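Local coordinates for uncharacterized conserved (PDB 7O21), which probably acts as an L,D-carboxypeptidase that trims peptidoglycan and, through this editing of the cell wall, generates the curvature of a predatory bacterium, at residues S34-F39 against K264-Y269; E90-L95 against L174-V179; S200-W205 against I245-S250. All coordinates share one frame; numbering follows the deposited sequence. Where two conformers were deposited one is given.

Contact 1: residues S34-F39 against K264-Y269; sequences SETEAF and KTLQRY
F39 and K264 make the aromatic part of this contact. The lysine chain is extended, and its CE lies over one face of the F39 ring, offset toward the rim. CE is 4.0 Å from the centroid of the F39 ring, a CH-pi contact. The ammonium follows over the same face as a cation-pi partner, with K264 NZ 4.8 Å from the F39 centroid and 25° off the ring normal. The opposite face is covered from within the loop by T36 CG2, above the ring centre. F39 is therefore held between a threonine methyl and a lysine methylene.

The ring edge points at the strand backbone. F39 CE2 is 3.9 Å from T265 C. T36 and L266 add a smaller patch and cross at about a right angle. T36 OG1 is 3.5 Å from L266 CB.

No hydrogen bond joins the two segments directly. The loop is shaped by its own bonds. S34 OG accepts from T36 N at 3.0 Å in an ST turn, and a type I turn from T36 to F39 follows. S250 OG bridges the segments, bonding both T36 OG1 and the backbone N of L266.

The loop 34-39 lies between strands 30-32 and 42-47. It packs on strand 260-270 of the NTF2-like sheet, where F39 also touches Y253 of strand 246-257 and V279 of strand 275-287.

Contact 2: residues E90-L95 against L174-V179; sequences EGIYFL and LIFDHV
I92 and L174 form the apolar centre. They are a non-hydrogen-bonded antiparallel pair whose side chains lie side by side, pointing the same way. I92 CG2 meets L174 CD2 at 3.5 Å. I92 CG1 reaches the edge of the F176 ring, 4.2 Å from CE1. On the other face of the sheet, I175 CD1 touches Y93 CD2 at 4.1 Å.

G91 and I175 are the hydrogen-bonded pair. I175 N donates to G91 O (2.9 Å) and G91 N to I175 O (2.8 Å).

The polar edge begins at E90. E90 CG lies between the backbone N and the carbonyl carbon (chi1 67°), and beyond it the extended chain carries OE1 to D177 N, which donates at 2.9 Å from above the carboxylate plane. A water donates to the same oxygen and accepts from H178 N. The E90 and D177 carboxylates stack, planes 15° apart, with like charges E90 OE1 and D177 OD1 at 3.7 Å. The salt bridge from K48 to D177 OD1 probably offsets this.

The pair belongs to the mixed sheet of the L,D-transpeptidase catalytic domain. Strand 172-176 runs between strands 91-99 and 42-47, while V255 of strand 246-257 packs against I92 and L174.

Contact 3: residues S200-W205 against I245-S250; sequences SWRQAW and IKVHLS
W205, R202 and W201 of helix 184-206 pack here on I245, V247 and L249. It is a helix-on-sheet contact in the NTF2-like domain. The helix segment and strand 246-249 run nearly antiparallel, at 160°, with their axes 8.4 Å apart at closest.

V247 is the central contact on the strand. Its CG2 stands over the W205 indole and lies 4.2 Å from the centroid of the six-membered ring, a CH-pi contact. Its CG1 reaches the CE3 side of the same ring. I245 CD1 meets the pyrrole part of the indole, 4.0 Å from W205 NE1.

L249 fills the other end. Its CD1 touches the edge of the W201 ring at CZ3, 3.8 Å away. R202 and L249 slide past each other in opposite directions, with R202 CD 3.8 Å from L249 CG.

A bend at chi3 (62°) turns R202 NE off the line of the chain, and beyond it R202 NH1 donates to V247 O at 2.8 Å. This oxygen lies 21° out of the guanidinium plane. R202 NH2 has a second partner in E199, a salt bridge within the helix. E206 accepts from V247 N, so both backbone polar groups of V247 are bonded to helix side chains.

A long helix packed on a curved antiparallel sheet is characteristic of the NTF2-like cone fold.

How the contacts relate
From the N terminus, the chain first passes through loop 34-39, whose partner on strand 260-270 comes more than 200 residues later. Contact 1 thus spans the widest loop, and both other contacts nest inside it. Contact 2 opens next and is the first to close, within the catalytic domain. Contact 3 follows in series, within the NTF2-like domain, and does not touch contact 2. Contact 1 closes last. Contacts 1 and 3 share one sheet, because strands 246-257 and 260-270 are neighbours. The T265 hydroxyl probably bonds S250 O, joining them. Contact 1 ties loop 34-39 to the C-terminal sheet. V255 of strand 246-257 links that sheet to contact 2.

Contact 1: residues S34-F39 against K264-Y269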
ATOM      1  N   SER A  34      -2.132  13.620  17.265  1.00 15.50           N
ATOM      2  CA  SER A  34      -2.639  14.713  16.441  1.00 16.06           C
ATOM      3  C   SER A  34      -4.048  15.107  16.881  1.00 18.06           C
ATOM      4  O   SER A  34      -4.847  14.269  17.311  1.00 16.99           O
ATOM      5  CB  SER A  34      -2.644  14.326  14.967  1.00 19.03           C
ATOM      6  OG  SER A  34      -3.402  15.262  14.223  1.00 19.76           O
ATOM      7  N   GLU A  35      -4.342  16.408  16.775  1.00 16.87           N
ATOM      8  CA  GLU A  35      -5.693  16.896  17.053  1.00 16.26           C
ATOM      9  C   GLU A  35      -6.670  16.606  15.915  1.00 18.27           C
ATOM     10  O   GLU A  35      -7.885  16.789  16.094  1.00 18.77           O
ATOM     11  CB  GLU A  35      -5.683  18.404  17.303  1.00 18.21           C
ATOM     12  CG  GLU A  35      -5.413  19.210  16.034  1.00 19.08           C
ATOM     13  CD  GLU A  35      -5.346  20.708  16.296  1.00 22.71           C
ATOM     14  OE1 GLU A  35      -6.126  21.199  17.138  1.00 28.41           O
ATOM     15  OE2 GLU A  35      -4.508  21.399  15.679  1.00 21.08           O
ATOM     16  N   THR A  36      -6.185  16.174  14.753  1.00 15.88           N
ATOM     17  CA  THR A  36      -7.034  16.047  13.571  1.00 16.00           C
ATOM     18  C   THR A  36      -7.963  14.834  13.707  1.00 16.90           C
ATOM     19  O   THR A  36      -7.502  13.692  13.802  1.00 17.09           O
ATOM     20  CB  THR A  36      -6.153  15.955  12.322  1.00 16.37           C
ATOM     21  OG1 THR A  36      -5.473  17.203  12.130  1.00 19.34           O
ATOM     22  CG2 THR A  36      -6.977  15.643  11.086  1.00 17.52           C
ATOM     23  N   GLU A  37      -9.275  15.074  13.702  1.00 16.67           N
ATOM     24  CA  GLU A  37     -10.224  13.998  13.975  1.00 16.30           C
ATOM     25  C   GLU A  37     -10.330  12.981  12.839  1.00 15.62           C
ATOM     26  O   GLU A  37     -10.829  11.872  13.064  1.00 18.89           O
ATOM     27  CB  GLU A  37     -11.572  14.587  14.430  1.00 19.63           C
ATOM     28  CG  GLU A  37     -11.360  15.406  15.689  1.00 21.66           C
ATOM     29  CD  GLU A  37     -12.608  16.028  16.291  1.00 30.76           C
ATOM     30  OE1 GLU A  37     -13.730  15.781  15.808  1.00 23.39           O
ATOM     31  OE2 GLU A  37     -12.447  16.788  17.270  1.00 35.91           O
ATOM     32  N   ALA A  38      -9.867  13.320  11.635  1.00 17.63           N
ATOM     33  CA  ALA A  38      -9.786  12.336  10.565  1.00 17.43           C
ATOM     34  C   ALA A  38      -8.744  11.268  10.858  1.00 17.86           C
ATOM     35  O   ALA A  38      -8.796  10.189  10.256  1.00 19.37           O
ATOM     36  CB  ALA A  38      -9.458  13.031   9.243  1.00 19.03           C
ATOM     37  N   PHE A  39      -7.821  11.535  11.782  1.00 16.99           N
ATOM     38  CA  PHE A  39      -6.842  10.533  12.193  1.00 16.73           C
ATOM     39  C   PHE A  39      -7.401   9.848  13.434  1.00 17.54           C
ATOM     40  O   PHE A  39      -8.619   9.848  13.632  1.00 18.15           O
ATOM     41  CB  PHE A  39      -5.485  11.178  12.508  1.00 18.05           C
ATOM     42  CG  PHE A  39      -4.933  12.047  11.386  1.00 17.51           C
ATOM     43  CD1 PHE A  39      -5.224  11.786  10.055  1.00 17.14           C
ATOM     44  CD2 PHE A  39      -4.120  13.126  11.688  1.00 17.34           C
ATOM     45  CE1 PHE A  39      -4.703  12.611   9.038  1.00 19.78           C
ATOM     46  CE2 PHE A  39      -3.594  13.944  10.691  1.00 17.42           C
ATOM     47  CZ  PHE A  39      -3.884  13.686   9.376  1.00 19.67           C
ATOM     48  N   LYS A 264       3.208  13.431  11.783  1.00 13.08           N
ATOM     49  CA  LYS A 264       2.079  13.404  10.854  1.00 15.19           C
ATOM     50  C   LYS A 264       1.100  14.503  11.235  1.00 15.71           C
ATOM     51  O   LYS A 264       0.770  14.667  12.419  1.00 16.39           O
ATOM     52  CB  LYS A 264       1.393  12.031  10.881  1.00 16.74           C
ATOM     53  CG  LYS A 264       0.215  11.896   9.923  1.00 16.33           C
ATOM     54  CD  LYS A 264      -0.394  10.506  10.062  1.00 19.76           C
ATOM     55  CE  LYS A 264      -1.583  10.290   9.131  1.00 21.41           C
ATOM     56  NZ  LYS A 264      -2.021   8.845   9.147  1.00 23.32           N
ATOM     57  N   THR A 265       0.655  15.267  10.234  1.00 15.79           N
ATOM     58  CA  THR A 265      -0.162  16.452  10.464  1.00 15.06           C
ATOM     59  C   THR A 265      -1.106  16.653   9.283  1.00 16.51           C
ATOM     60  O   THR A 265      -0.893  16.109   8.201  1.00 17.60           O
ATOM     61  CB  THR A 265       0.738  17.682  10.663  1.00 17.37           C
ATOM     62  OG1 THR A 265      -0.057  18.856  10.874  1.00 19.32           O
ATOM     63  CG2 THR A 265       1.609  17.913   9.450  1.00 18.82           C
ATOM     64  N   LEU A 266      -2.191  17.393   9.522  1.00 15.65           N
ATOM     65  CA  LEU A 266      -3.010  17.939   8.442  1.00 13.91           C
ATOM     66  C   LEU A 266      -2.435  19.301   8.051  1.00 17.84           C
ATOM     67  O   LEU A 266      -2.327  20.206   8.888  1.00 19.27           O
ATOM     68  CB  LEU A 266      -4.469  18.063   8.882  1.00 16.56           C
ATOM     69  CG  LEU A 266      -5.456  18.468   7.778  1.00 21.44           C
ATOM     70  CD1 LEU A 266      -5.522  17.405   6.695  1.00 24.59           C
ATOM     71  CD2 LEU A 266      -6.846  18.665   8.364  1.00 25.80           C
ATOM     72  N   GLN A 267      -2.030  19.428   6.795  1.00 16.99           N
ATOM     73  CA  GLN A 267      -1.294  20.590   6.309  1.00 16.47           C
ATOM     74  C   GLN A 267      -2.154  21.407   5.359  1.00 18.60           C
ATOM     75  O   GLN A 267      -2.749  20.857   4.429  1.00 17.52           O
ATOM     76  CB  GLN A 267      -0.052  20.110   5.569  1.00 15.17           C
ATOM     77  CG  GLN A 267       0.720  21.195   4.819  1.00 17.10           C
ATOM     78  CD  GLN A 267       1.784  20.596   3.913  1.00 18.33           C
ATOM     79  OE1 GLN A 267       2.821  20.142   4.385  1.00 19.84           O
ATOM     80  NE2 GLN A 267       1.507  20.541   2.621  1.00 17.28           N
ATOM     81  N   ARG A 268      -2.203  22.710   5.590  1.00 17.15           N
ATOM     82  CA  ARG A 268      -2.816  23.649   4.660  1.00 18.79           C
ATOM     83  C   ARG A 268      -1.692  24.437   3.997  1.00 18.02           C
ATOM     84  O   ARG A 268      -0.880  25.059   4.687  1.00 19.86           O
ATOM     85  CB  ARG A 268      -3.757  24.595   5.398  1.00 20.25           C
ATOM     86  CG  ARG A 268      -4.526  25.532   4.474  1.00 23.61           C
ATOM     87  CD  ARG A 268      -5.313  26.547   5.289  1.00 26.51           C
ATOM     88  NE  ARG A 268      -6.199  27.346   4.442  1.00 28.00           N
ATOM     89  CZ  ARG A 268      -5.838  28.477   3.847  1.00 33.00           C
ATOM     90  NH1 ARG A 268      -4.606  28.941   4.003  1.00 26.46           N
ATOM     91  NH2 ARG A 268      -6.714  29.145   3.101  1.00 33.59           N
ATOM     92  N   TYR A 269      -1.641  24.388   2.670  1.00 19.29           N
ATOM     93  CA  TYR A 269      -0.657  25.111   1.870  1.00 18.43           C
ATOM     94  C   TYR A 269      -1.382  26.141   1.016  1.00 18.57           C
ATOM     95  O   TYR A 269      -2.337  25.800   0.311  1.00 20.43           O
ATOM     96  CB  TYR A 269       0.075  24.141   0.933  1.00 21.34           C
ATOM     97  CG  TYR A 269       1.171  24.798   0.119  1.00 19.82           C
ATOM     98  CD1 TYR A 269       0.904  25.358  -1.121  1.00 25.10           C
ATOM     99  CD2 TYR A 269       2.468  24.845   0.599  1.00 21.62           C
ATOM    100  CE1 TYR A 269       1.914  25.960  -1.856  1.00 22.75           C
ATOM    101  CE2 TYR A 269       3.474  25.424  -0.124  1.00 23.22           C
ATOM    102  CZ  TYR A 269       3.189  25.991  -1.339  1.00 20.37           C
ATOM    103  OH  TYR A 269       4.216  26.558  -2.049  1.00 24.44           O
TER

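Contact 2: residues E90-L95 against L174-V179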
ATOM      1  N   GLU A  90      10.841  -4.002  15.384  1.00 20.84           N
ATOM      2  CA  GLU A  90      10.251  -2.950  16.188  1.00 20.45           C
ATOM      3  C   GLU A  90      10.108  -1.719  15.308  1.00 18.88           C
ATOM      4  O   GLU A  90      10.887  -1.516  14.366  1.00 20.85           O
ATOM      5  CB  GLU A  90      11.066  -2.653  17.462  1.00 29.07           C
ATOM      6  CG  GLU A  90      12.437  -2.058  17.224  1.00 29.80           C
ATOM      7  CD  GLU A  90      13.197  -1.771  18.519  1.00 27.25           C
ATOM      8  OE1 GLU A  90      12.554  -1.459  19.543  1.00 21.88           O
ATOM      9  OE2 GLU A  90      14.442  -1.843  18.512  1.00 29.33           O
ATOM     10  N   GLY A  91       9.103  -0.906  15.590  1.00 17.07           N
ATOM     11  CA  GLY A  91       8.913   0.279  14.781  1.00 17.58           C
ATOM     12  C   GLY A  91       7.587   0.964  15.037  1.00 16.94           C
ATOM     13  O   GLY A  91       6.876   0.673  16.011  1.00 16.39           O
ATOM     14  N   ILE A  92       7.281   1.884  14.129  1.00 17.54           N
ATOM     15  CA  ILE A  92       6.193   2.834  14.263  1.00 16.04           C
ATOM     16  C   ILE A  92       5.234   2.532  13.124  1.00 15.96           C
ATOM     17  O   ILE A  92       5.519   2.881  11.969  1.00 17.68           O
ATOM     18  CB  ILE A  92       6.713   4.280  14.168  1.00 14.27           C
ATOM     19  CG1 ILE A  92       7.809   4.555  15.212  1.00 15.18           C
ATOM     20  CG2 ILE A  92       5.576   5.274  14.330  1.00 17.21           C
ATOM     21  CD1 ILE A  92       8.641   5.816  14.901  1.00 15.28           C
ATOM     22  N   TYR A  93       4.104   1.893  13.440  1.00 15.31           N
ATOM     23  CA  TYR A  93       3.208   1.359  12.421  1.00 14.81           C
ATOM     24  C   TYR A  93       1.795   1.903  12.592  1.00 14.59           C
ATOM     25  O   TYR A  93       1.481   2.622  13.536  1.00 14.53           O
ATOM     26  CB  TYR A  93       3.196  -0.179  12.471  1.00 15.73           C
ATOM     27  CG  TYR A  93       4.586  -0.700  12.245  1.00 16.66           C
ATOM     28  CD1 TYR A  93       5.168  -0.629  10.985  1.00 17.32           C
ATOM     29  CD2 TYR A  93       5.354  -1.162  13.302  1.00 18.36           C
ATOM     30  CE1 TYR A  93       6.458  -1.042  10.781  1.00 16.52           C
ATOM     31  CE2 TYR A  93       6.654  -1.586  13.100  1.00 16.45           C
ATOM     32  CZ  TYR A  93       7.196  -1.520  11.836  1.00 17.62           C
ATOM     33  OH  TYR A  93       8.498  -1.921  11.627  1.00 18.83           O
ATOM     34  N   PHE A  94       0.944   1.601  11.619  0.66 15.78           N
ATOM     35  CA  PHE A  94      -0.490   1.990  11.604  0.66 20.76           C
ATOM     36  C   PHE A  94      -1.291   0.716  11.296  0.66 16.89           C
ATOM     37  O   PHE A  94      -0.824  -0.108  10.535  0.66 19.16           O
ATOM     38  CB  PHE A  94      -0.757   3.084  10.552  0.66 20.58           C
ATOM     39  CG  PHE A  94      -0.189   4.455  10.860  0.66 17.44           C
ATOM     40  CD1 PHE A  94       1.149   4.752  10.648  0.66 20.44           C
ATOM     41  CD2 PHE A  94      -0.986   5.459  11.395  0.66 19.48           C
ATOM     42  CE1 PHE A  94       1.662   5.999  10.978  0.66 17.90           C
ATOM     43  CE2 PHE A  94      -0.470   6.702  11.718  0.66 18.94           C
ATOM     44  CZ  PHE A  94       0.854   6.968  11.494  0.66 15.07           C
ATOM     45  N   LEU A  95      -2.434   0.539  11.936  1.00 16.24           N
ATOM     46  CA  LEU A  95      -3.298  -0.607  11.675  1.00 15.26           C
ATOM     47  C   LEU A  95      -4.152  -0.351  10.439  1.00 16.01           C
ATOM     48  O   LEU A  95      -4.727   0.733  10.288  1.00 18.31           O
ATOM     49  CB  LEU A  95      -4.178  -0.868  12.891  1.00 18.00           C
ATOM     50  CG  LEU A  95      -3.321  -1.198  14.125  1.00 17.78           C
ATOM     51  CD1 LEU A  95      -4.079  -0.920  15.407  1.00 22.43           C
ATOM     52  CD2 LEU A  95      -2.827  -2.640  14.057  1.00 18.06           C
ATOM     53  N   LEU A 174       2.646   1.163  18.067  1.00 13.54           N
ATOM     54  CA  LEU A 174       4.071   1.357  18.299  1.00 13.99           C
ATOM     55  C   LEU A 174       4.583   0.084  18.947  1.00 17.29           C
ATOM     56  O   LEU A 174       4.114  -0.292  20.026  1.00 16.71           O
ATOM     57  CB  LEU A 174       4.298   2.538  19.235  1.00 14.40           C
ATOM     58  CG  LEU A 174       3.720   3.886  18.793  1.00 20.36           C
ATOM     59  CD1 LEU A 174       4.091   4.997  19.789  1.00 18.89           C
ATOM     60  CD2 LEU A 174       4.148   4.239  17.381  1.00 25.69           C
ATOM     61  N   ILE A 175       5.508  -0.594  18.283  1.00 14.86           N
ATOM     62  CA  ILE A 175       5.971  -1.909  18.703  1.00 16.53           C
ATOM     63  C   ILE A 175       7.435  -1.748  19.084  1.00 16.79           C
ATOM     64  O   ILE A 175       8.307  -1.666  18.216  1.00 18.01           O
ATOM     65  CB  ILE A 175       5.765  -2.964  17.606  1.00 17.52           C
ATOM     66  CG1 ILE A 175       4.270  -3.058  17.217  1.00 15.87           C
ATOM     67  CG2 ILE A 175       6.289  -4.337  18.074  1.00 19.92           C
ATOM     68  CD1 ILE A 175       3.975  -3.923  15.991  1.00 17.86           C
ATOM     69  N   PHE A 176       7.724  -1.685  20.383  1.00 16.70           N
ATOM     70  CA  PHE A 176       9.051  -1.313  20.864  1.00 17.18           C
ATOM     71  C   PHE A 176       9.594  -2.424  21.747  1.00 19.78           C
ATOM     72  O   PHE A 176       8.874  -2.939  22.609  1.00 18.87           O
ATOM     73  CB  PHE A 176       8.978  -0.010  21.667  1.00 17.47           C
ATOM     74  CG  PHE A 176       8.559   1.210  20.852  1.00 19.59           C
ATOM     75  CD1 PHE A 176       8.728   1.247  19.474  1.00 20.18           C
ATOM     76  CD2 PHE A 176       8.012   2.318  21.487  1.00 21.12           C
ATOM     77  CE1 PHE A 176       8.364   2.385  18.734  1.00 19.36           C
ATOM     78  CE2 PHE A 176       7.645   3.457  20.758  1.00 20.07           C
ATOM     79  CZ  PHE A 176       7.816   3.483  19.378  1.00 19.62           C
ATOM     80  N   ASP A 177      10.864  -2.798  21.522  1.00 20.29           N
ATOM     81  CA  ASP A 177      11.514  -3.792  22.370  1.00 18.53           C
ATOM     82  C   ASP A 177      11.568  -3.308  23.810  1.00 21.51           C
ATOM     83  O   ASP A 177      11.400  -4.098  24.751  1.00 21.65           O
ATOM     84  CB  ASP A 177      12.942  -4.070  21.878  1.00 20.31           C
ATOM     85  CG  ASP A 177      12.987  -4.836  20.565  1.00 28.02           C
ATOM     86  OD1 ASP A 177      11.927  -5.091  19.960  1.00 29.01           O
ATOM     87  OD2 ASP A 177      14.101  -5.185  20.124  1.00 32.55           O
ATOM     88  N   HIS A 178      11.784  -2.009  24.002  1.00 22.72           N
ATOM     89  CA  HIS A 178      11.905  -1.423  25.324  1.00 24.10           C
ATOM     90  C   HIS A 178      11.090  -0.137  25.322  1.00 30.50           C
ATOM     91  O   HIS A 178      10.863   0.452  24.264  1.00 37.72           O
ATOM     92  CB  HIS A 178      13.396  -1.178  25.615  1.00 31.29           C
ATOM     93  CG  HIS A 178      14.198  -2.445  25.700  1.00 37.15           C
ATOM     94  ND1 HIS A 178      14.149  -3.290  26.789  1.00 41.85           N
ATOM     95  CD2 HIS A 178      15.007  -3.047  24.796  1.00 35.37           C
ATOM     96  CE1 HIS A 178      14.926  -4.336  26.569  1.00 32.59           C
ATOM     97  NE2 HIS A 178      15.456  -4.215  25.365  1.00 38.86           N
ATOM     98  N   VAL A 179      10.602   0.269  26.494  1.00 25.51           N
ATOM     99  CA  VAL A 179       9.867   1.526  26.658  1.00 22.38           C
ATOM    100  C   VAL A 179      10.470   2.281  27.835  1.00 23.30           C
ATOM    101  O   VAL A 179      10.521   1.753  28.950  1.00 25.44           O
ATOM    102  CB  VAL A 179       8.362   1.305  26.874  1.00 27.46           C
ATOM    103  CG1 VAL A 179       7.663   2.632  27.167  1.00 25.31           C
ATOM    104  CG2 VAL A 179       7.745   0.632  25.656  1.00 31.32           C
TER
HETATM  105  O   HOH W   1      13.214  -0.284  21.928  1.00 28.24           O

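Contact 3: residues S200-W205 against I245-S250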
ATOM      1  N   SER A 200      10.407  25.128  13.436  1.00 19.80           N
ATOM      2  CA  SER A 200      11.539  25.696  12.715  1.00 17.98           C
ATOM      3  C   SER A 200      11.506  25.305  11.240  1.00 19.12           C
ATOM      4  O   SER A 200      11.769  26.139  10.362  1.00 19.87           O
ATOM      5  CB  SER A 200      12.842  25.259  13.383  1.00 23.11           C
ATOM      6  OG  SER A 200      13.960  25.951  12.845  1.00 27.70           O
ATOM      7  N   TRP A 201      11.214  24.031  10.958  1.00 17.62           N
ATOM      8  CA  TRP A 201      11.063  23.568   9.585  1.00 15.35           C
ATOM      9  C   TRP A 201       9.904  24.282   8.911  1.00 20.40           C
ATOM     10  O   TRP A 201      10.048  24.815   7.804  1.00 18.65           O
ATOM     11  CB  TRP A 201      10.863  22.049   9.598  1.00 17.32           C
ATOM     12  CG  TRP A 201      10.358  21.461   8.305  1.00 16.37           C
ATOM     13  CD1 TRP A 201      11.094  21.154   7.206  1.00 16.63           C
ATOM     14  CD2 TRP A 201       9.015  21.047   8.022  1.00 17.15           C
ATOM     15  NE1 TRP A 201      10.283  20.616   6.224  1.00 17.40           N
ATOM     16  CE2 TRP A 201       9.008  20.522   6.710  1.00 19.29           C
ATOM     17  CE3 TRP A 201       7.818  21.077   8.744  1.00 20.91           C
ATOM     18  CZ2 TRP A 201       7.846  20.044   6.100  1.00 20.79           C
ATOM     19  CZ3 TRP A 201       6.665  20.600   8.141  1.00 24.65           C
ATOM     20  CH2 TRP A 201       6.686  20.090   6.832  1.00 21.29           C
ATOM     21  N   ARG A 202       8.749  24.333   9.583  1.00 16.84           N
ATOM     22  CA  ARG A 202       7.587  25.003   8.996  1.00 17.89           C
ATOM     23  C   ARG A 202       7.896  26.459   8.668  1.00 18.61           C
ATOM     24  O   ARG A 202       7.552  26.950   7.585  1.00 19.21           O
ATOM     25  CB  ARG A 202       6.376  24.921   9.937  1.00 19.90           C
ATOM     26  CG  ARG A 202       5.063  25.402   9.291  1.00 18.65           C
ATOM     27  CD  ARG A 202       4.040  25.836  10.312  1.00 20.61           C
ATOM     28  NE  ARG A 202       4.520  26.961  11.109  1.00 22.18           N
ATOM     29  CZ  ARG A 202       4.497  28.224  10.695  1.00 21.99           C
ATOM     30  NH1 ARG A 202       4.010  28.525   9.497  1.00 22.43           N
ATOM     31  NH2 ARG A 202       4.956  29.187  11.482  1.00 27.79           N
ATOM     32  N   GLN A 203       8.527  27.170   9.605  1.00 18.53           N
ATOM     33  CA  GLN A 203       8.847  28.578   9.375  1.00 20.18           C
ATOM     34  C   GLN A 203       9.821  28.747   8.218  1.00 19.00           C
ATOM     35  O   GLN A 203       9.662  29.664   7.399  1.00 20.03           O
ATOM     36  CB  GLN A 203       9.415  29.212  10.649  1.00 23.48           C
ATOM     37  CG  GLN A 203       8.375  29.579  11.698  1.00 38.20           C
ATOM     38  CD  GLN A 203       9.002  30.139  12.972  1.00 40.11           C
ATOM     39  OE1 GLN A 203      10.204  30.405  13.023  1.00 47.31           O
ATOM     40  NE2 GLN A 203       8.189  30.309  14.007  1.00 40.53           N
ATOM     41  N   ALA A 204      10.832  27.873   8.122  1.00 19.56           N
ATOM     42  CA  ALA A 204      11.803  27.993   7.035  1.00 17.62           C
ATOM     43  C   ALA A 204      11.136  27.775   5.686  1.00 17.94           C
ATOM     44  O   ALA A 204      11.391  28.512   4.722  1.00 18.88           O
ATOM     45  CB  ALA A 204      12.957  27.011   7.232  1.00 20.00           C
ATOM     46  N   TRP A 205      10.265  26.776   5.602  1.00 19.02           N
ATOM     47  CA  TRP A 205       9.508  26.550   4.380  1.00 16.91           C
ATOM     48  C   TRP A 205       8.627  27.756   4.064  1.00 18.82           C
ATOM     49  O   TRP A 205       8.666  28.293   2.947  1.00 18.35           O
ATOM     50  CB  TRP A 205       8.682  25.273   4.563  1.00 17.27           C
ATOM     51  CG  TRP A 205       7.913  24.846   3.356  1.00 17.64           C
ATOM     52  CD1 TRP A 205       8.016  25.349   2.089  1.00 18.40           C
ATOM     53  CD2 TRP A 205       6.914  23.822   3.301  1.00 19.99           C
ATOM     54  NE1 TRP A 205       7.138  24.705   1.247  1.00 18.40           N
ATOM     55  CE2 TRP A 205       6.452  23.761   1.968  1.00 18.58           C
ATOM     56  CE3 TRP A 205       6.359  22.956   4.251  1.00 20.52           C
ATOM     57  CZ2 TRP A 205       5.462  22.865   1.563  1.00 19.95           C
ATOM     58  CZ3 TRP A 205       5.375  22.067   3.841  1.00 19.68           C
ATOM     59  CH2 TRP A 205       4.941  22.029   2.507  1.00 18.73           C
ATOM     60  N   ILE A 245       3.972  32.526   0.550  1.00 20.80           N
ATOM     61  CA  ILE A 245       3.144  31.355   0.796  1.00 21.92           C
ATOM     62  C   ILE A 245       2.821  31.273   2.281  1.00 20.45           C
ATOM     63  O   ILE A 245       3.442  31.929   3.122  1.00 22.07           O
ATOM     64  CB  ILE A 245       3.802  30.047   0.299  1.00 20.06           C
ATOM     65  CG1 ILE A 245       5.090  29.758   1.078  1.00 21.05           C
ATOM     66  CG2 ILE A 245       4.063  30.107  -1.208  1.00 23.44           C
ATOM     67  CD1 ILE A 245       5.636  28.343   0.859  1.00 20.61           C
ATOM     68  N   LYS A 246       1.812  30.457   2.590  1.00 20.40           N
ATOM     69  CA  LYS A 246       1.385  30.191   3.955  1.00 22.64           C
ATOM     70  C   LYS A 246       1.363  28.682   4.141  1.00 18.00           C
ATOM     71  O   LYS A 246       0.800  27.968   3.308  1.00 19.77           O
ATOM     72  CB  LYS A 246      -0.031  30.728   4.185  1.00 26.07           C
ATOM     73  CG  LYS A 246      -0.133  32.246   4.325  1.00 29.81           C
ATOM     74  CD  LYS A 246      -1.508  32.723   3.866  1.00 39.60           C
ATOM     75  CE  LYS A 246      -2.309  33.357   4.988  1.00 48.68           C
ATOM     76  NZ  LYS A 246      -3.123  32.350   5.727  1.00 52.70           N
ATOM     77  N   VAL A 247       1.975  28.203   5.223  1.00 17.17           N
ATOM     78  CA  VAL A 247       1.961  26.783   5.567  1.00 21.57           C
ATOM     79  C   VAL A 247       1.444  26.659   6.992  1.00 18.37           C
ATOM     80  O   VAL A 247       2.059  27.190   7.924  1.00 20.76           O
ATOM     81  CB  VAL A 247       3.349  26.130   5.445  1.00 20.66           C
ATOM     82  CG1 VAL A 247       3.248  24.631   5.754  1.00 20.16           C
ATOM     83  CG2 VAL A 247       3.943  26.381   4.065  1.00 22.11           C
ATOM     84  N   HIS A 248       0.321  25.974   7.166  1.00 20.33           N
ATOM     85  CA  HIS A 248      -0.259  25.763   8.482  1.00 22.39           C
ATOM     86  C   HIS A 248      -0.383  24.270   8.744  1.00 20.39           C
ATOM     87  O   HIS A 248      -0.783  23.507   7.858  1.00 20.79           O
ATOM     88  CB  HIS A 248      -1.622  26.449   8.582  1.00 24.16           C
ATOM     89  CG  HIS A 248      -1.538  27.945   8.535  1.00 42.18           C
ATOM     90  ND1 HIS A 248      -2.368  28.717   7.751  1.00 51.69           N
ATOM     91  CD2 HIS A 248      -0.707  28.809   9.168  1.00 46.17           C
ATOM     92  CE1 HIS A 248      -2.057  29.992   7.906  1.00 42.93           C
ATOM     93  NE2 HIS A 248      -1.053  30.075   8.763  1.00 50.91           N
ATOM     94  N   LEU A 249      -0.023  23.861   9.960  1.00 17.98           N
ATOM     95  CA  LEU A 249      -0.024  22.457  10.348  1.00 18.71           C
ATOM     96  C   LEU A 249      -0.922  22.279  11.559  1.00 19.35           C
ATOM     97  O   LEU A 249      -0.789  23.018  12.542  1.00 21.60           O
ATOM     98  CB  LEU A 249       1.386  22.015  10.742  1.00 18.82           C
ATOM     99  CG  LEU A 249       2.524  22.358   9.783  1.00 20.06           C
ATOM    100  CD1 LEU A 249       3.866  21.894  10.346  1.00 21.15           C
ATOM    101  CD2 LEU A 249       2.244  21.725   8.454  1.00 18.32           C
ATOM    102  N   SER A 250      -1.820  21.297  11.501  1.00 18.05           N
ATOM    103  CA  SER A 250      -2.552  20.938  12.702  1.00 19.31           C
ATOM    104  C   SER A 250      -1.600  20.330  13.728  1.00 17.68           C
ATOM    105  O   SER A 250      -0.495  19.874  13.408  1.00 17.29           O
ATOM    106  CB  SER A 250      -3.667  19.947  12.373  1.00 18.07           C
ATOM    107  OG  SER A 250      -3.144  18.649  12.102  1.00 20.49           O
TER